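Long-range contacts in amino acid amide racemase (Ochrobactrum anthropi, PDB 6GIO), which belongs to the class-III aminotransferase family, with the fold-type I architecture of that family, and binds pyridoxal-5'-phosphate: residues C[172-177]-C[364-369]; C[354-359]-C[392-397]; C[61-66]-C[306-311]. One frame throughout, in Å; residues are numbered along the deposited sequence.

Contact 1: residues C[172-177]-C[364-369]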
# COMPACT_ATOMS: atom_id res chain seq x y z
N PRO C 172 12.66 -5.43 -30.36
CA PRO C 172 12.61 -5.82 -31.77
C PRO C 172 12.04 -4.75 -32.73
O PRO C 172 12.43 -4.75 -33.87
CB PRO C 172 11.72 -7.06 -31.77
CG PRO C 172 11.68 -7.53 -30.37
CD PRO C 172 11.86 -6.32 -29.51
N PHE C 173 11.16 -3.86 -32.29
CA PHE C 173 10.52 -2.89 -33.18
C PHE C 173 11.39 -1.65 -33.41
O PHE C 173 11.36 -1.09 -34.48
CB PHE C 173 9.15 -2.49 -32.63
CG PHE C 173 8.31 -1.66 -33.60
CD1 PHE C 173 7.80 -2.22 -34.76
CD2 PHE C 173 8.01 -0.33 -33.32
CE1 PHE C 173 7.01 -1.48 -35.62
CE2 PHE C 173 7.22 0.42 -34.18
CZ PHE C 173 6.71 -0.16 -35.34
N ARG C 174 12.18 -1.24 -32.41
CA ARG C 174 13.16 -0.16 -32.56
C ARG C 174 14.51 -0.69 -32.16
O ARG C 174 15.00 -0.36 -31.09
CB ARG C 174 12.77 1.04 -31.72
CG ARG C 174 11.43 1.61 -32.16
CD ARG C 174 11.17 2.99 -31.64
NE ARG C 174 9.99 3.58 -32.27
CZ ARG C 174 8.73 3.27 -31.96
NH1 ARG C 174 8.46 2.36 -31.05
NH2 ARG C 174 7.72 3.87 -32.59
N PRO C 175 15.11 -1.53 -33.01
CA PRO C 175 16.22 -2.41 -32.56
C PRO C 175 17.60 -1.73 -32.54
O PRO C 175 18.52 -2.17 -33.23
CB PRO C 175 16.17 -3.55 -33.57
CG PRO C 175 15.81 -2.85 -34.81
CD PRO C 175 14.79 -1.80 -34.43
N ARG C 176 17.70 -0.67 -31.74
CA ARG C 176 18.96 -0.01 -31.43
C ARG C 176 19.95 -0.99 -30.75
O ARG C 176 21.14 -0.96 -31.02
CB ARG C 176 18.69 1.23 -30.58
CG ARG C 176 17.86 2.27 -31.34
CD ARG C 176 17.60 3.58 -30.59
NE ARG C 176 18.81 4.40 -30.53
CZ ARG C 176 18.86 5.68 -30.14
NH1 ARG C 176 17.77 6.35 -29.77
NH2 ARG C 176 20.05 6.29 -30.11
N PHE C 177 19.44 -1.89 -29.92
CA PHE C 177 20.31 -2.77 -29.16
C PHE C 177 19.85 -4.20 -29.28
O PHE C 177 18.76 -4.55 -28.89
CB PHE C 177 20.34 -2.35 -27.66
CG PHE C 177 20.82 -0.95 -27.44
CD1 PHE C 177 22.18 -0.67 -27.34
CD2 PHE C 177 19.92 0.09 -27.32
CE1 PHE C 177 22.61 0.63 -27.16
CE2 PHE C 177 20.34 1.40 -27.13
CZ PHE C 177 21.69 1.67 -27.04
N ARG C 364 9.58 4.72 -38.28
CA ARG C 364 8.98 4.27 -37.01
C ARG C 364 9.04 5.36 -35.96
O ARG C 364 8.94 5.12 -34.73
CB ARG C 364 9.61 2.94 -36.54
CG ARG C 364 9.22 1.80 -37.46
CD ARG C 364 9.79 0.47 -37.01
NE ARG C 364 9.33 -0.61 -37.85
CZ ARG C 364 9.74 -1.88 -37.78
NH1 ARG C 364 10.65 -2.24 -36.89
NH2 ARG C 364 9.25 -2.79 -38.61
N GLU C 365 9.18 6.59 -36.43
CA GLU C 365 9.05 7.74 -35.57
C GLU C 365 7.69 7.65 -34.83
O GLU C 365 6.65 7.49 -35.47
CB GLU C 365 9.14 9.04 -36.38
CG GLU C 365 9.17 10.31 -35.55
CD GLU C 365 10.43 10.47 -34.68
OE1 GLU C 365 11.39 9.65 -34.79
OE2 GLU C 365 10.46 11.42 -33.87
N PRO C 366 7.71 7.78 -33.50
CA PRO C 366 6.47 7.67 -32.72
C PRO C 366 5.44 8.71 -33.12
O PRO C 366 5.80 9.82 -33.38
CB PRO C 366 6.92 7.99 -31.27
CG PRO C 366 8.42 8.02 -31.29
CD PRO C 366 8.93 7.87 -32.68
N ALA C 367 4.16 8.37 -33.11
CA ALA C 367 3.14 9.40 -33.36
C ALA C 367 3.20 10.40 -32.25
O ALA C 367 3.61 10.06 -31.13
CB ALA C 367 1.75 8.82 -33.46
N PRO C 368 2.80 11.65 -32.55
CA PRO C 368 2.84 12.64 -31.50
C PRO C 368 1.79 12.30 -30.45
O PRO C 368 0.75 11.70 -30.79
CB PRO C 368 2.57 13.98 -32.21
CG PRO C 368 2.11 13.65 -33.58
CD PRO C 368 2.36 12.20 -33.85
N VAL C 369 2.08 12.62 -29.19
CA VAL C 369 1.23 12.27 -28.05
C VAL C 369 -0.16 12.89 -28.15
O VAL C 369 -1.13 12.30 -27.67
CB VAL C 369 1.90 12.67 -26.70
CG1 VAL C 369 2.12 14.17 -26.60
CG2 VAL C 369 1.08 12.21 -25.50

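Contact 2: residues C[354-359]-C[392-397]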
# COMPACT_ATOMS: atom_id res chain seq x y z
N GLY C 354 -0.27 -4.37 -27.04
CA GLY C 354 0.13 -2.99 -27.35
C GLY C 354 0.01 -2.69 -28.83
O GLY C 354 0.34 -3.54 -29.65
N VAL C 355 -0.44 -1.49 -29.15
CA VAL C 355 -0.46 -1.00 -30.52
C VAL C 355 0.41 0.24 -30.70
O VAL C 355 0.07 1.33 -30.24
CB VAL C 355 -1.91 -0.69 -30.97
CG1 VAL C 355 -1.93 -0.23 -32.43
CG2 VAL C 355 -2.79 -1.92 -30.80
N ASP C 356 1.54 0.10 -31.40
CA ASP C 356 2.53 1.16 -31.52
C ASP C 356 2.18 2.15 -32.66
O ASP C 356 2.17 1.78 -33.84
CB ASP C 356 3.89 0.51 -31.75
CG ASP C 356 5.01 1.46 -31.55
OD1 ASP C 356 4.93 2.57 -32.11
OD2 ASP C 356 5.92 1.11 -30.78
N LEU C 357 1.83 3.39 -32.33
CA LEU C 357 1.44 4.36 -33.31
C LEU C 357 2.66 5.12 -33.83
O LEU C 357 3.50 5.57 -33.04
CB LEU C 357 0.46 5.37 -32.71
CG LEU C 357 -0.75 4.76 -32.03
CD1 LEU C 357 -1.63 5.84 -31.48
CD2 LEU C 357 -1.54 3.90 -33.00
N VAL C 358 2.77 5.22 -35.15
CA VAL C 358 3.94 5.83 -35.78
C VAL C 358 3.53 6.92 -36.78
O VAL C 358 2.56 6.76 -37.50
CB VAL C 358 4.79 4.80 -36.51
CG1 VAL C 358 5.37 3.77 -35.53
CG2 VAL C 358 3.99 4.10 -37.61
N SER C 359 4.26 8.02 -36.82
CA SER C 359 4.00 9.06 -37.81
C SER C 359 4.61 8.70 -39.15
O SER C 359 4.28 9.33 -40.16
CB SER C 359 4.51 10.44 -37.33
OG SER C 359 5.90 10.43 -37.06
N ASN C 392 7.76 6.75 -25.57
CA ASN C 392 7.39 7.85 -26.45
C ASN C 392 5.90 8.22 -26.41
O ASN C 392 5.43 8.96 -27.25
CB ASN C 392 7.86 7.53 -27.86
CG ASN C 392 9.38 7.34 -27.93
OD1 ASN C 392 10.11 8.30 -27.82
ND2 ASN C 392 9.85 6.11 -28.11
N ALA C 393 5.15 7.72 -25.42
CA ALA C 393 3.75 8.11 -25.26
C ALA C 393 2.86 7.82 -26.50
O ALA C 393 1.97 8.62 -26.84
CB ALA C 393 3.67 9.58 -24.91
N ASN C 394 3.13 6.70 -27.16
CA ASN C 394 2.54 6.39 -28.46
C ASN C 394 2.04 4.94 -28.61
O ASN C 394 1.72 4.52 -29.71
CB ASN C 394 3.59 6.66 -29.51
CG ASN C 394 4.68 5.63 -29.48
OD1 ASN C 394 5.31 5.43 -28.42
ND2 ASN C 394 4.92 4.97 -30.62
N VAL C 395 2.04 4.14 -27.53
CA VAL C 395 1.60 2.75 -27.59
C VAL C 395 0.23 2.66 -26.89
O VAL C 395 0.15 2.83 -25.66
CB VAL C 395 2.58 1.76 -26.88
CG1 VAL C 395 2.15 0.33 -27.14
CG2 VAL C 395 4.00 1.91 -27.35
N LEU C 396 -0.84 2.39 -27.66
CA LEU C 396 -2.13 2.11 -27.10
C LEU C 396 -2.00 0.83 -26.31
O LEU C 396 -1.42 -0.15 -26.80
CB LEU C 396 -3.19 1.94 -28.19
CG LEU C 396 -3.40 3.10 -29.16
CD1 LEU C 396 -4.52 2.76 -30.10
CD2 LEU C 396 -3.62 4.40 -28.45
N GLU C 397 -2.52 0.84 -25.09
CA GLU C 397 -2.51 -0.32 -24.19
C GLU C 397 -3.91 -0.95 -24.07
O GLU C 397 -4.91 -0.24 -23.81
CB GLU C 397 -2.03 0.10 -22.79
CG GLU C 397 -2.22 -1.02 -21.76
CD GLU C 397 -1.51 -0.75 -20.45
OE1 GLU C 397 -2.15 -0.35 -19.47
OE2 GLU C 397 -0.31 -0.98 -20.39

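Contact 3: residues C[61-66]-C[306-311]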
# COMPACT_ATOMS: atom_id res chain seq x y z
N PRO C 61 -19.11 -12.81 -9.66
CA PRO C 61 -19.68 -13.53 -8.51
C PRO C 61 -18.67 -14.23 -7.59
O PRO C 61 -18.93 -14.29 -6.39
CB PRO C 61 -20.67 -14.56 -9.15
CG PRO C 61 -20.52 -14.44 -10.62
CD PRO C 61 -19.81 -13.14 -10.92
N ALA C 62 -17.56 -14.76 -8.09
CA ALA C 62 -16.58 -15.43 -7.21
C ALA C 62 -15.96 -14.39 -6.26
O ALA C 62 -15.74 -14.65 -5.07
CB ALA C 62 -15.50 -16.14 -8.01
N ILE C 63 -15.68 -13.21 -6.79
CA ILE C 63 -15.02 -12.18 -6.00
C ILE C 63 -16.04 -11.57 -5.05
O ILE C 63 -15.74 -11.38 -3.86
CB ILE C 63 -14.36 -11.11 -6.88
CG1 ILE C 63 -13.19 -11.76 -7.63
CG2 ILE C 63 -13.90 -9.94 -6.04
CD1 ILE C 63 -12.65 -10.88 -8.71
N VAL C 64 -17.24 -11.31 -5.56
CA VAL C 64 -18.33 -10.82 -4.72
C VAL C 64 -18.54 -11.77 -3.51
O VAL C 64 -18.51 -11.32 -2.35
CB VAL C 64 -19.64 -10.66 -5.52
CG1 VAL C 64 -20.81 -10.48 -4.59
CG2 VAL C 64 -19.54 -9.46 -6.44
N GLU C 65 -18.71 -13.06 -3.77
CA GLU C 65 -18.86 -14.03 -2.68
C GLU C 65 -17.70 -13.99 -1.66
O GLU C 65 -17.96 -13.98 -0.48
CB GLU C 65 -19.06 -15.46 -3.19
N ALA C 66 -16.45 -14.04 -2.10
CA ALA C 66 -15.31 -14.05 -1.17
C ALA C 66 -15.27 -12.80 -0.31
O ALA C 66 -15.02 -12.87 0.88
CB ALA C 66 -13.98 -14.22 -1.91
N GLY C 306 -8.24 -12.56 -3.61
CA GLY C 306 -7.16 -13.18 -4.39
C GLY C 306 -7.34 -14.67 -4.59
O GLY C 306 -6.99 -15.22 -5.64
N ARG C 307 -7.86 -15.35 -3.57
CA ARG C 307 -8.11 -16.79 -3.70
C ARG C 307 -9.15 -17.02 -4.78
O ARG C 307 -9.01 -17.94 -5.57
CB ARG C 307 -8.57 -17.40 -2.39
CG ARG C 307 -7.51 -17.41 -1.34
CD ARG C 307 -7.77 -18.50 -0.35
NE ARG C 307 -7.40 -19.78 -0.93
CZ ARG C 307 -8.01 -20.93 -0.65
NH1 ARG C 307 -9.03 -21.00 0.20
NH2 ARG C 307 -7.58 -22.03 -1.24
N ALA C 308 -10.19 -16.17 -4.80
CA ALA C 308 -11.24 -16.27 -5.79
C ALA C 308 -10.68 -16.00 -7.18
O ALA C 308 -11.04 -16.66 -8.16
CB ALA C 308 -12.39 -15.29 -5.49
N VAL C 309 -9.77 -15.05 -7.29
CA VAL C 309 -9.15 -14.79 -8.60
C VAL C 309 -8.39 -16.03 -9.11
O VAL C 309 -8.61 -16.53 -10.22
CB VAL C 309 -8.24 -13.54 -8.55
CG1 VAL C 309 -7.36 -13.47 -9.77
CG2 VAL C 309 -9.09 -12.25 -8.45
N LEU C 310 -7.46 -16.51 -8.31
CA LEU C 310 -6.67 -17.68 -8.69
C LEU C 310 -7.56 -18.87 -8.96
O LEU C 310 -7.35 -19.60 -9.92
CB LEU C 310 -5.67 -18.04 -7.60
CG LEU C 310 -4.60 -17.02 -7.24
CD1 LEU C 310 -3.55 -17.70 -6.37
CD2 LEU C 310 -3.93 -16.43 -8.47
N ASN C 311 -8.59 -19.07 -8.13
CA ASN C 311 -9.41 -20.27 -8.30
C ASN C 311 -10.17 -20.22 -9.64
O ASN C 311 -10.19 -21.20 -10.38
CB ASN C 311 -10.37 -20.45 -7.11
CG ASN C 311 -11.19 -21.72 -7.21
OD1 ASN C 311 -10.68 -22.83 -7.11
ND2 ASN C 311 -12.47 -21.55 -7.42

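Contact 1: residues C[172-177]-C[364-369]
The guanidinium of Arg364 lies on the ring of Phe173 in a cation-pi stack, centres 4.1 Å apart and planes inclined by only 11°. It belongs to a loop-to-loop contact between the large and small domains of a fold-type I protein. The overlap is displaced toward the rim, with Arg364 NE 3.3 Å from Phe173 CE1. Closer to its own backbone, the Arg364 chain stays on the same ring, its CD sitting 3.7 Å from the ring centroid in a CH-pi contact. From within the stack, Arg364 NH1 also donates to Phe173 O at 2.8 Å (147° at the hydrogen, O 18° out of the guanidinium plane), so one residue supplies both the stacking surface and the acceptor that limits rotation of the guanidinium. The exchange is mutual. Arg174 takes the carbonyl O of Arg364 side-on, with NE at 3.1 Å and NH2 at 2.8 Å, and that oxygen lies near the guanidinium plane. Phe173 CE2 lies over one face of the Arg174 guanidinium, toward its rim, while Arg174 NH1 lies in plane at the edge of the ring. In the second shell, a salt bridge from Arg174 NH1 to Asp356 OD2 ties the group to strand 352-357, while Asp171 OD1 accepts from the Phe173 N. Just beyond, Pro175 centres an inverse gamma turn, in which Arg176 N donates to Arg174 O at 2.8 Å.

Contact 2: residues C[354-359]-C[392-397]
The carboxylate of Asp356 and the side-chain amide of Asn394 meet with their planes 75° apart, Asp356 OD1 standing 2.8 Å from Asn394 ND2. They sit at one end of an antiparallel strand pair, 352-357 beside 395-398, inside the mixed sheet of the small domain. At the edge of the amide, and in its plane, lies the carbonyl O of Leu357, which takes a nearly straight hydrogen bond from Asn394 ND2 (2.9 Å, 175° at the hydrogen). Asn394 CG sits between its backbone N and carbonyl carbon (chi1 71°), and ND2 beyond it reaches Leu357 O. The Asn394 backbone also serves this strand: its O accepts from Leu357 N at 2.9 Å, so backbone and side chain of one asparagine grip both polar backbone atoms of Leu357. Farther along, Val355 and Leu396 form a hydrogen-bonded pair, each N donating to the other's O. Asp356 with Val395 and Gly354 with Glu397 are the flanking non-hydrogen-bonded pairs. The buried carboxylate of Asp356 has its chief polar partners elsewhere: OD2 is bridged to Arg347 of strand 343-349 and also to Arg174, and two cations so near probably favour the charged form. Val355 and Leu396 point to the face away from Asp356 and Val395. Near Thr372 of helix 369-382 the side chains of Leu357 and Leu396 cross at about a right angle, Leu357 CD1 3.9 Å from Leu396 CD2.

Contact 3: residues C[61-66]-C[306-311]
Ala308 brings its methyl group against helix 61-66 between Ala62 and Ala66, in an antiparallel helix pair with no hydrogen bond between the segments. The segment axes approach to 8.5 Å with their directions 154° apart, a close spacing that small side chains allow. Ala308 CB is 4.1 Å from Ala62 CB and equally 4.1 Å from Ala66 CB, so one methyl sits between two residues one turn apart on the facing helix. The same carbon also touches backbone, lying 3.4 Å from Ala62 O, which accepts the helical hydrogen bond of Ala66 N. The branched side chains form a second group of contacts. Ile63 and Val309 cross obliquely, with Ile63 CD1 3.8 Å from Val309 CG2. With CD1 anti to CA (chi2 169°), the Ile63 chain extends to that Val309 methyl, while Ile63 CG1 passes Ala308 CB at 4.2 Å. Around the pair, helix 300-315 also leans on helix 85-97, where Arg307 forms a salt bridge with Asp93 and Leu310 packs on Leu90. Helix 61-72 reaches the second subunit with Val64, which packs on Arg72 of that chain.

Overall arrangement
Contacts 1 and 2 form a continuous patch, centres 9 Å apart, whereas contact 3 lies on the opposite side of the chain's centre. Contact 2 is buried within the small-domain sheet, contact 1 is at the surface beside it, and contact 3 is partly buried between helices. The first two share the loop that follows strand 352-357: beyond the salt bridge between them, Pro366 packs on Asn392, and Ser359 N probably donates to Glu365 O. Chemistry follows location: guanidinium stacking and charge at the domain border, backbone pairing inside the sheet, and mainly apolar packing where 61-66 meets 306-311, about 17 Å from contact 2 at the nearest atoms.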